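Iron-containing alcohol dehydrogenase (Ralstonia eutropha, PDB 3JZD) probably reduces maleylacetate to 3-oxoadipate with NADH or NADPH, as a homodimeric member of the iron-containing alcohol dehydrogenase family. Local coordinates at residues S171-I176 / T260-L265; A177-G182 / W228-V233; V41-N46 / A63-G68. All coordinates share one frame; numbering follows the deposited sequence.

Contact 1. Residues S171-I176 / T260-L265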
loop_
_atom_site.group_PDB
_atom_site.type_symbol
_atom_site.label_atom_id
_atom_site.label_comp_id
_atom_site.label_asym_id
_atom_site.label_seq_id
_atom_site.Cartn_x
_atom_site.Cartn_y
_atom_site.Cartn_z
ATOM N N SER A 171 -6.213 14.352 17.926
ATOM C CA SER A 171 -5.293 13.356 17.393
ATOM C C SER A 171 -5.740 13.027 15.967
ATOM O O SER A 171 -4.929 12.751 15.129
ATOM C CB SER A 171 -5.285 12.083 18.238
ATOM O OG SER A 171 -4.320 11.147 17.743
ATOM N N ALA A 172 -7.035 13.087 15.708
ATOM C CA ALA A 172 -7.563 12.769 14.389
ATOM C C ALA A 172 -7.099 13.801 13.380
ATOM O O ALA A 172 -6.808 13.455 12.239
ATOM C CB ALA A 172 -9.087 12.666 14.430
ATOM N N LEU A 173 -7.028 15.075 13.799
ATOM C CA LEU A 173 -6.534 16.153 12.919
ATOM C C LEU A 173 -5.032 16.066 12.747
ATOM O O LEU A 173 -4.523 16.361 11.673
ATOM C CB LEU A 173 -7.030 17.532 13.400
ATOM C CG LEU A 173 -8.491 17.677 12.930
ATOM C CD1 LEU A 173 -9.328 18.501 13.784
ATOM C CD2 LEU A 173 -8.458 18.201 11.476
ATOM N N ASN A 174 -4.328 15.569 13.766
ATOM C CA ASN A 174 -2.891 15.316 13.652
ATOM C C ASN A 174 -2.669 14.310 12.492
ATOM O O ASN A 174 -1.829 14.513 11.617
ATOM C CB ASN A 174 -2.383 14.831 15.002
ATOM C CG ASN A 174 -0.918 14.496 15.027
ATOM O OD1 ASN A 174 -0.146 14.799 14.108
ATOM N ND2 ASN A 174 -0.524 13.861 16.091
ATOM N N ALA A 175 -3.465 13.256 12.456
ATOM C CA ALA A 175 -3.348 12.252 11.397
ATOM C C ALA A 175 -3.694 12.880 10.027
ATOM O O ALA A 175 -2.978 12.675 9.067
ATOM C CB ALA A 175 -4.265 11.084 11.698
ATOM N N ILE A 176 -4.783 13.659 9.963
ATOM C CA ILE A 176 -5.165 14.331 8.708
ATOM C C ILE A 176 -4.021 15.213 8.212
ATOM O O ILE A 176 -3.769 15.262 7.025
ATOM C CB ILE A 176 -6.470 15.157 8.855
ATOM C CG1 ILE A 176 -7.657 14.214 8.918
ATOM C CG2 ILE A 176 -6.623 16.184 7.678
ATOM C CD1 ILE A 176 -8.972 14.837 9.295
ATOM N N THR A 260 -1.792 21.351 18.998
ATOM C CA THR A 260 -0.992 22.235 18.148
ATOM C C THR A 260 -1.263 21.886 16.687
ATOM O O THR A 260 -1.538 22.759 15.889
ATOM C CB THR A 260 0.513 22.145 18.476
ATOM O OG1 THR A 260 0.726 22.570 19.812
ATOM C CG2 THR A 260 1.376 23.005 17.556
ATOM N N HIS A 261 -1.275 20.594 16.355
ATOM C CA HIS A 261 -1.571 20.171 14.994
ATOM C C HIS A 261 -2.927 20.667 14.557
ATOM O O HIS A 261 -3.103 21.219 13.461
ATOM C CB HIS A 261 -1.449 18.611 14.883
ATOM C CG HIS A 261 -0.033 18.165 14.717
ATOM N ND1 HIS A 261 0.548 18.016 13.481
ATOM C CD2 HIS A 261 0.957 17.958 15.622
ATOM C CE1 HIS A 261 1.824 17.702 13.633
ATOM N NE2 HIS A 261 2.100 17.666 14.917
ATOM N N THR A 262 -3.893 20.494 15.440
ATOM C CA THR A 262 -5.261 20.836 15.149
ATOM C C THR A 262 -5.417 22.343 14.835
ATOM O O THR A 262 -6.055 22.710 13.888
ATOM C CB THR A 262 -6.148 20.454 16.329
ATOM O OG1 THR A 262 -6.210 19.038 16.445
ATOM C CG2 THR A 262 -7.568 21.016 16.165
ATOM N N ILE A 263 -4.771 23.187 15.612
ATOM C CA ILE A 263 -4.849 24.630 15.461
ATOM C C ILE A 263 -4.067 25.148 14.283
ATOM O O ILE A 263 -4.555 25.981 13.560
ATOM C CB ILE A 263 -4.359 25.328 16.764
ATOM C CG1 ILE A 263 -5.358 24.988 17.922
ATOM C CG2 ILE A 263 -4.193 26.850 16.525
ATOM C CD1 ILE A 263 -4.780 25.105 19.397
ATOM N N VAL A 264 -2.849 24.646 14.099
ATOM C CA VAL A 264 -1.969 25.101 13.026
ATOM C C VAL A 264 -2.393 24.629 11.609
ATOM O O VAL A 264 -2.271 25.384 10.645
ATOM C CB VAL A 264 -0.501 24.676 13.336
ATOM C CG1 VAL A 264 0.470 24.947 12.105
ATOM C CG2 VAL A 264 -0.042 25.410 14.617
ATOM N N LEU A 265 -2.905 23.408 11.474
ATOM C CA LEU A 265 -3.222 22.883 10.157
ATOM C C LEU A 265 -3.980 23.835 9.196
ATOM O O LEU A 265 -3.535 24.077 8.096
ATOM C CB LEU A 265 -3.880 21.514 10.264
ATOM C CG LEU A 265 -4.181 20.860 8.935
ATOM C CD1 LEU A 265 -2.891 20.531 8.236
ATOM C CD2 LEU A 265 -5.069 19.542 9.216
#
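Leu173 and Asn174 of helix 165-182 face Thr262 and His261 of helix 257-272 where the two short segments, 7.9 Å apart at their axes, cross at 56°, with Asn174 CA 5.2 Å from His261 CA. Asn174 holds CG anti to its backbone N (chi1 179°), which carries the amide across the gap to the His261 ring. Asn174 OD1 stands 3.3 Å above the plane of the His261 ring, over its centre, and the amide is tilted 28° from that plane. OD1 therefore meets the ring face and is not a hydrogen-bond partner of ND1, which is bonded instead to His242 NE2. On the other flank, Leu173 CB lies 3.5 Å from Thr262 OG1, and Leu173 CD1 packs 3.9 Å from Thr262 CG2, the two side chains crossing at about a right angle. The Thr262 hydroxyl is satisfied by Ala258 O in its own helix. Further along, Leu265 reaches across with CD2, which sits 4.0 Å from Ile176 CG2 and 4.3 Å from Leu173 CD2. Helix 294-304 covers this apolar side through Leu298 and Ala302, helix 190-212 packs on Ile176 with Leu203, and helix 241-253 flanks His261 and Leu265, placing the crossing inside the all-helical C-terminal part of the chain.

Contact 2. Residues A177-G182 / W228-V233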
loop_
_atom_site.group_PDB
_atom_site.type_symbol
_atom_site.label_atom_id
_atom_site.label_comp_id
_atom_site.label_asym_id
_atom_site.label_seq_id
_atom_site.Cartn_x
_atom_site.Cartn_y
_atom_site.Cartn_z
ATOM N N ALA A 177 -3.317 15.877 9.134
ATOM C CA ALA A 177 -2.169 16.719 8.759
ATOM C C ALA A 177 -1.142 15.938 7.993
ATOM O O ALA A 177 -0.578 16.470 7.038
ATOM C CB ALA A 177 -1.451 17.361 10.016
ATOM N N HIS A 178 -0.847 14.709 8.440
ATOM C CA HIS A 178 0.182 13.884 7.752
ATOM C C HIS A 178 -0.221 13.672 6.286
ATOM O O HIS A 178 0.572 13.843 5.354
ATOM C CB HIS A 178 0.343 12.477 8.358
ATOM C CG HIS A 178 0.578 12.431 9.842
ATOM N ND1 HIS A 178 1.276 13.398 10.535
ATOM C CD2 HIS A 178 0.267 11.474 10.748
ATOM C CE1 HIS A 178 1.351 13.056 11.812
ATOM N NE2 HIS A 178 0.745 11.892 11.968
ATOM N N ALA A 179 -1.471 13.288 6.102
ATOM C CA ALA A 179 -2.011 13.061 4.781
ATOM C C ALA A 179 -2.067 14.354 3.944
ATOM O O ALA A 179 -1.734 14.359 2.743
ATOM C CB ALA A 179 -3.447 12.412 4.881
ATOM N N ALA A 180 -2.517 15.446 4.552
ATOM C CA ALA A 180 -2.654 16.724 3.822
ATOM C C ALA A 180 -1.331 17.154 3.178
ATOM O O ALA A 180 -1.285 17.476 1.998
ATOM C CB ALA A 180 -3.256 17.859 4.759
ATOM N N GLU A 181 -0.249 17.114 3.953
ATOM C CA GLU A 181 1.091 17.464 3.457
ATOM C C GLU A 181 1.695 16.403 2.574
ATOM O O GLU A 181 2.482 16.704 1.662
ATOM C CB GLU A 181 2.084 17.814 4.614
ATOM C CG GLU A 181 1.693 19.027 5.395
ATOM C CD GLU A 181 2.885 19.822 5.874
ATOM O OE1 GLU A 181 3.719 19.293 6.685
ATOM O OE2 GLU A 181 2.948 20.995 5.428
ATOM N N GLY A 182 1.339 15.149 2.820
ATOM C CA GLY A 182 1.754 14.065 1.953
ATOM C C GLY A 182 1.303 14.322 0.512
ATOM O O GLY A 182 2.019 14.041 -0.445
ATOM N N TRP A 228 -4.089 4.847 10.320
ATOM C CA TRP A 228 -3.103 3.950 9.745
ATOM C C TRP A 228 -2.622 4.421 8.375
ATOM O O TRP A 228 -1.401 4.466 8.111
ATOM C CB TRP A 228 -3.672 2.496 9.727
ATOM C CG TRP A 228 -2.924 1.544 8.937
ATOM C CD1 TRP A 228 -1.583 1.464 8.798
ATOM C CD2 TRP A 228 -3.478 0.465 8.163
ATOM N NE1 TRP A 228 -1.255 0.418 7.964
ATOM C CE2 TRP A 228 -2.399 -0.207 7.558
ATOM C CE3 TRP A 228 -4.790 0.030 7.904
ATOM C CZ2 TRP A 228 -2.569 -1.344 6.744
ATOM C CZ3 TRP A 228 -4.978 -1.094 7.080
ATOM C CH2 TRP A 228 -3.863 -1.778 6.520
ATOM N N LEU A 229 -3.577 4.785 7.511
ATOM C CA LEU A 229 -3.285 5.306 6.191
ATOM C C LEU A 229 -2.488 6.601 6.277
ATOM O O LEU A 229 -1.467 6.755 5.590
ATOM C CB LEU A 229 -4.582 5.500 5.384
ATOM C CG LEU A 229 -5.347 4.230 4.956
ATOM C CD1 LEU A 229 -6.439 4.544 4.011
ATOM C CD2 LEU A 229 -4.426 3.286 4.367
ATOM N N CYS A 230 -2.896 7.496 7.179
ATOM C CA CYS A 230 -2.180 8.739 7.371
ATOM C C CYS A 230 -0.751 8.546 7.843
ATOM O O CYS A 230 0.156 9.282 7.425
ATOM C CB CYS A 230 -2.942 9.655 8.314
ATOM S SG CYS A 230 -4.526 10.250 7.576
ATOM N N GLY A 231 -0.560 7.569 8.718
ATOM C CA GLY A 231 0.725 7.292 9.282
ATOM C C GLY A 231 1.606 6.687 8.216
ATOM O O GLY A 231 2.789 6.935 8.193
ATOM N N THR A 232 1.002 5.892 7.333
ATOM C CA THR A 232 1.737 5.272 6.249
ATOM C C THR A 232 2.243 6.375 5.332
ATOM O O THR A 232 3.388 6.303 4.890
ATOM C CB THR A 232 0.900 4.252 5.482
ATOM O OG1 THR A 232 0.389 3.283 6.412
ATOM C CG2 THR A 232 1.739 3.594 4.409
ATOM N N VAL A 233 1.416 7.399 5.069
ATOM C CA VAL A 233 1.870 8.539 4.247
ATOM C C VAL A 233 3.037 9.266 4.969
ATOM O O VAL A 233 4.064 9.575 4.368
ATOM C CB VAL A 233 0.711 9.511 3.896
ATOM C CG1 VAL A 233 1.204 10.770 3.167
ATOM C CG2 VAL A 233 -0.423 8.771 3.111
#
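Ala179 and Cys230 carry the apolar part of this helix crossing: Ala179 CB lies 3.6 Å from Cys230 SG, and the two CA atoms are 5.0 Å apart. Small residues let the segment axes come to 7.9 Å at an angle of 47°. Val233 makes the second apolar contact with a single branch. Its CG1, anti to the backbone N (chi1 174°), drops onto the bare backbone of Gly182, 3.6 Å from Gly182 CA, and also lies 3.8 Å from His178 O; Gly182 has no side chain, and this lets the methyl sit against its CA. Cys230 O meets carbon, lying 3.3 Å from His178 CB, while the imidazole passes obliquely near Gly231. Both ring nitrogens of His178 are bonded to other parts of the chain, NE2 to Ala124 O and ND1 to His243 NE2, and these two bonds fix the rotation of the ring. The outer side of helix 217-236 meets the second subunit, where Tyr10 of that subunit stacks edge-to-face with Trp228. Between the two segments, then, neither hydrogen bond nor salt bridge forms and the contact is mainly shape fit, whereas the ring nitrogens of His178 are spent on other partners and its side chain comes within about 4 Å of the bound NAD.

Contact 3. Residues V41-N46 / A63-G68. With NAD (nicotinamide-adenine-dinucleotide), chain E.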
loop_
_atom_site.group_PDB
_atom_site.type_symbol
_atom_site.label_atom_id
_atom_site.label_comp_id
_atom_site.label_asym_id
_atom_site.label_seq_id
_atom_site.Cartn_x
_atom_site.Cartn_y
_atom_site.Cartn_z
ATOM N N VAL A 41 5.883 -5.009 28.381
ATOM C CA VAL A 41 4.758 -4.156 28.036
ATOM C C VAL A 41 5.058 -2.745 28.544
ATOM O O VAL A 41 5.431 -2.545 29.730
ATOM C CB VAL A 41 3.433 -4.683 28.651
ATOM C CG1 VAL A 41 2.253 -3.754 28.216
ATOM C CG2 VAL A 41 3.202 -6.170 28.271
ATOM N N LEU A 42 4.858 -1.779 27.658
ATOM C CA LEU A 42 5.153 -0.400 27.912
ATOM C C LEU A 42 3.890 0.424 27.929
ATOM O O LEU A 42 2.978 0.196 27.112
ATOM C CB LEU A 42 6.043 0.134 26.781
ATOM C CG LEU A 42 7.319 -0.620 26.414
ATOM C CD1 LEU A 42 7.993 -0.045 25.129
ATOM C CD2 LEU A 42 8.259 -0.611 27.602
ATOM N N CYS A 43 3.841 1.408 28.816
ATOM C CA CYS A 43 2.719 2.357 28.850
ATOM C C CYS A 43 3.080 3.598 29.627
ATOM O O CYS A 43 4.148 3.665 30.246
ATOM C CB CYS A 43 1.474 1.714 29.486
ATOM S SG CYS A 43 1.684 1.163 31.188
ATOM N N THR A 44 2.186 4.578 29.583
ATOM C CA THR A 44 2.309 5.760 30.412
ATOM C C THR A 44 1.664 5.348 31.762
ATOM O O THR A 44 0.929 4.358 31.814
ATOM C CB THR A 44 1.515 6.943 29.860
ATOM O OG1 THR A 44 0.142 6.564 29.752
ATOM C CG2 THR A 44 2.000 7.378 28.502
ATOM N N PRO A 45 1.885 6.132 32.834
ATOM C CA PRO A 45 1.262 5.740 34.098
ATOM C C PRO A 45 -0.263 5.767 34.018
ATOM O O PRO A 45 -0.913 5.024 34.752
ATOM C CB PRO A 45 1.788 6.775 35.107
ATOM C CG PRO A 45 2.980 7.426 34.453
ATOM C CD PRO A 45 2.709 7.350 32.960
ATOM N N ASN A 46 -0.816 6.550 33.089
ATOM C CA ASN A 46 -2.267 6.655 32.903
ATOM C C ASN A 46 -2.897 5.477 32.200
ATOM O O ASN A 46 -4.116 5.369 32.190
ATOM C CB ASN A 46 -2.633 7.872 32.044
ATOM C CG ASN A 46 -2.354 9.178 32.713
ATOM O OD1 ASN A 46 -2.274 9.274 33.944
ATOM N ND2 ASN A 46 -2.245 10.227 31.902
ATOM N N ALA A 63 7.160 -10.137 30.342
ATOM C CA ALA A 63 8.367 -9.753 31.072
ATOM C C ALA A 63 7.983 -8.677 32.086
ATOM O O ALA A 63 8.834 -8.133 32.744
ATOM C CB ALA A 63 9.435 -9.186 30.101
ATOM N N GLY A 64 6.700 -8.378 32.222
ATOM C CA GLY A 64 6.236 -7.336 33.140
ATOM C C GLY A 64 5.799 -6.073 32.417
ATOM O O GLY A 64 5.808 -6.011 31.190
ATOM N N VAL A 65 5.429 -5.061 33.194
ATOM C CA VAL A 65 4.952 -3.799 32.673
ATOM C C VAL A 65 5.842 -2.673 33.150
ATOM O O VAL A 65 6.128 -2.565 34.325
ATOM C CB VAL A 65 3.513 -3.490 33.132
ATOM C CG1 VAL A 65 3.090 -2.077 32.705
ATOM C CG2 VAL A 65 2.555 -4.523 32.606
ATOM N N TYR A 66 6.316 -1.876 32.215
ATOM C CA TYR A 66 7.097 -0.714 32.512
ATOM C C TYR A 66 6.175 0.428 32.160
ATOM O O TYR A 66 5.945 0.708 30.974
ATOM C CB TYR A 66 8.345 -0.637 31.659
ATOM C CG TYR A 66 9.119 0.627 31.950
ATOM C CD1 TYR A 66 8.902 1.780 31.227
ATOM C CD2 TYR A 66 10.031 0.668 32.993
ATOM C CE1 TYR A 66 9.598 2.936 31.510
ATOM C CE2 TYR A 66 10.744 1.806 33.271
ATOM C CZ TYR A 66 10.531 2.922 32.536
ATOM O OH TYR A 66 11.232 4.041 32.817
ATOM N N ALA A 67 5.676 1.088 33.194
ATOM C CA ALA A 67 4.677 2.146 33.064
ATOM C C ALA A 67 5.226 3.546 33.190
ATOM O O ALA A 67 4.573 4.403 33.765
ATOM C CB ALA A 67 3.598 1.943 34.099
ATOM N N GLY A 68 6.372 3.819 32.601
ATOM C CA GLY A 68 6.917 5.160 32.648
ATOM C C GLY A 68 7.064 5.863 31.314
ATOM O O GLY A 68 7.916 6.731 31.177
HETATM P PA NAD E . 0.436 10.693 23.783
HETATM O O1A NAD E . 1.044 9.368 23.430
HETATM O O2A NAD E . 1.502 11.592 24.240
HETATM O O5B NAD E . -0.847 10.494 24.732
HETATM C C5B NAD E . -1.378 11.588 25.476
HETATM C C4B NAD E . -2.124 11.051 26.684
HETATM O O4B NAD E . -3.284 10.334 26.308
HETATM C C3B NAD E . -1.268 10.058 27.460
HETATM O O3B NAD E . -1.400 10.252 28.840
HETATM C C2B NAD E . -1.863 8.708 27.139
HETATM O O2B NAD E . -1.649 7.771 28.169
HETATM C C1B NAD E . -3.330 9.077 26.946
HETATM N N9A NAD E . -4.032 8.138 26.072
HETATM C C8A NAD E . -3.574 7.735 24.844
HETATM N N7A NAD E . -4.487 6.904 24.316
HETATM C C5A NAD E . -5.509 6.748 25.169
HETATM C C6A NAD E . -6.674 5.968 25.131
HETATM N N6A NAD E . -7.152 5.452 24.016
HETATM N N1A NAD E . -7.512 5.994 26.218
HETATM C C2A NAD E . -7.217 6.764 27.318
HETATM N N3A NAD E . -6.074 7.543 27.353
HETATM C C4A NAD E . -5.215 7.518 26.297
HETATM O O3 NAD E . -0.301 11.453 22.566
HETATM P PN NAD E . -0.061 11.227 20.990
HETATM O O1N NAD E . -0.636 12.504 20.378
HETATM O O2N NAD E . -0.518 9.879 20.597
HETATM O O5D NAD E . 1.486 11.184 20.764
HETATM C C5D NAD E . 2.200 12.360 20.518
HETATM C C4D NAD E . 3.668 12.028 20.695
HETATM O O4D NAD E . 4.007 11.107 19.689
HETATM C C3D NAD E . 4.560 13.236 20.482
HETATM O O3D NAD E . 5.751 13.021 21.174
HETATM C C2D NAD E . 4.799 13.207 19.006
HETATM O O2D NAD E . 5.926 13.959 18.635
HETATM C C1D NAD E . 4.944 11.696 18.805
HETATM N N1N NAD E . 4.719 11.311 17.402
HETATM C C2N NAD E . 5.770 10.764 16.713
HETATM C C3N NAD E . 5.612 10.377 15.389
HETATM C C7N NAD E . 6.740 9.688 14.654
HETATM O O7N NAD E . 6.549 9.253 13.342
HETATM N N7N NAD E . 7.903 9.438 15.225
HETATM C C4N NAD E . 4.363 10.551 14.772
HETATM C C5N NAD E . 3.301 11.099 15.484
HETATM C C6N NAD E . 3.487 11.457 16.821
#
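Val41 and Val65 pair as neighbours in two parallel strands, and their side chains project to the same face of the sheet, where Val41 CB lies 4.1 Å from Val65 CG2. Three backbone bonds lace the strands: Val41 N to Gly64 O, Tyr66 N to Val41 O at 2.7 Å, and Cys43 N to Tyr66 O. The last is the least straight (152° at the hydrogen), and its donor also lies tilted from the carbonyl plane. Cys43 SG, placed between its own backbone N and carbonyl carbon (chi1 61°), fits against two bumps of segment 63-68, Ala67 CB at 3.6 Å and Val65 CG1 at 3.8 Å. Helix 48-58 closes over this face, with Ala51 on both Val41 and Cys43. On the other face, the end of Leu42 bends back to the root of the Tyr66 side chain, Leu42 CD2 lying 4.1 Å from Tyr66 CB and meeting the ring obliquely; the Tyr66 hydroxyl is hydrogen-bonded to Asp80 OD2. Farther along, in the loop, the Pro45 ring rests on the carbonyl of Ala67, Pro45 CG 3.5 Å from Ala67 O. Thr44 and Asn46 point away from segment 63-68 and meet the cofactor: Thr44 OG1 donates to NAD O2B at 2.7 Å and Asn46 ND2 to NAD O3B at 3.2 Å, so both hydroxyls of the adenosine ribose are held. Strand 39-42, helix 48-58 and strand 62-66 form a beta-alpha-beta unit at the edge of the sheet within this chain, and the loop after its first strand holds the adenosine ribose, consistent with a Rossmann-like parallel alpha/beta sheet.

How the contacts relate
Contacts 1 and 2 are successive crossings on one helix, 165-182, their centres 11 Å apart. They touch directly: Ala175 O lies 3.1 Å from Cys230 CB, and Leu265 CD1 packs 3.9 Å from Ala177 CB, so the two partners, helices 257-272 and 217-236, overlap along the shared helix, on different sides of it. Contact 3 belongs to the N-terminal sheet, 27 Å from contact 1 and 28 Å from contact 2 between centres, and touches neither. NAD spans the gap. Contact 3 holds its adenosine ribose, while the side chains of Asn174 of contact 1 and His178 of contact 2 come within about 5 Å and 4 Å of the cofactor.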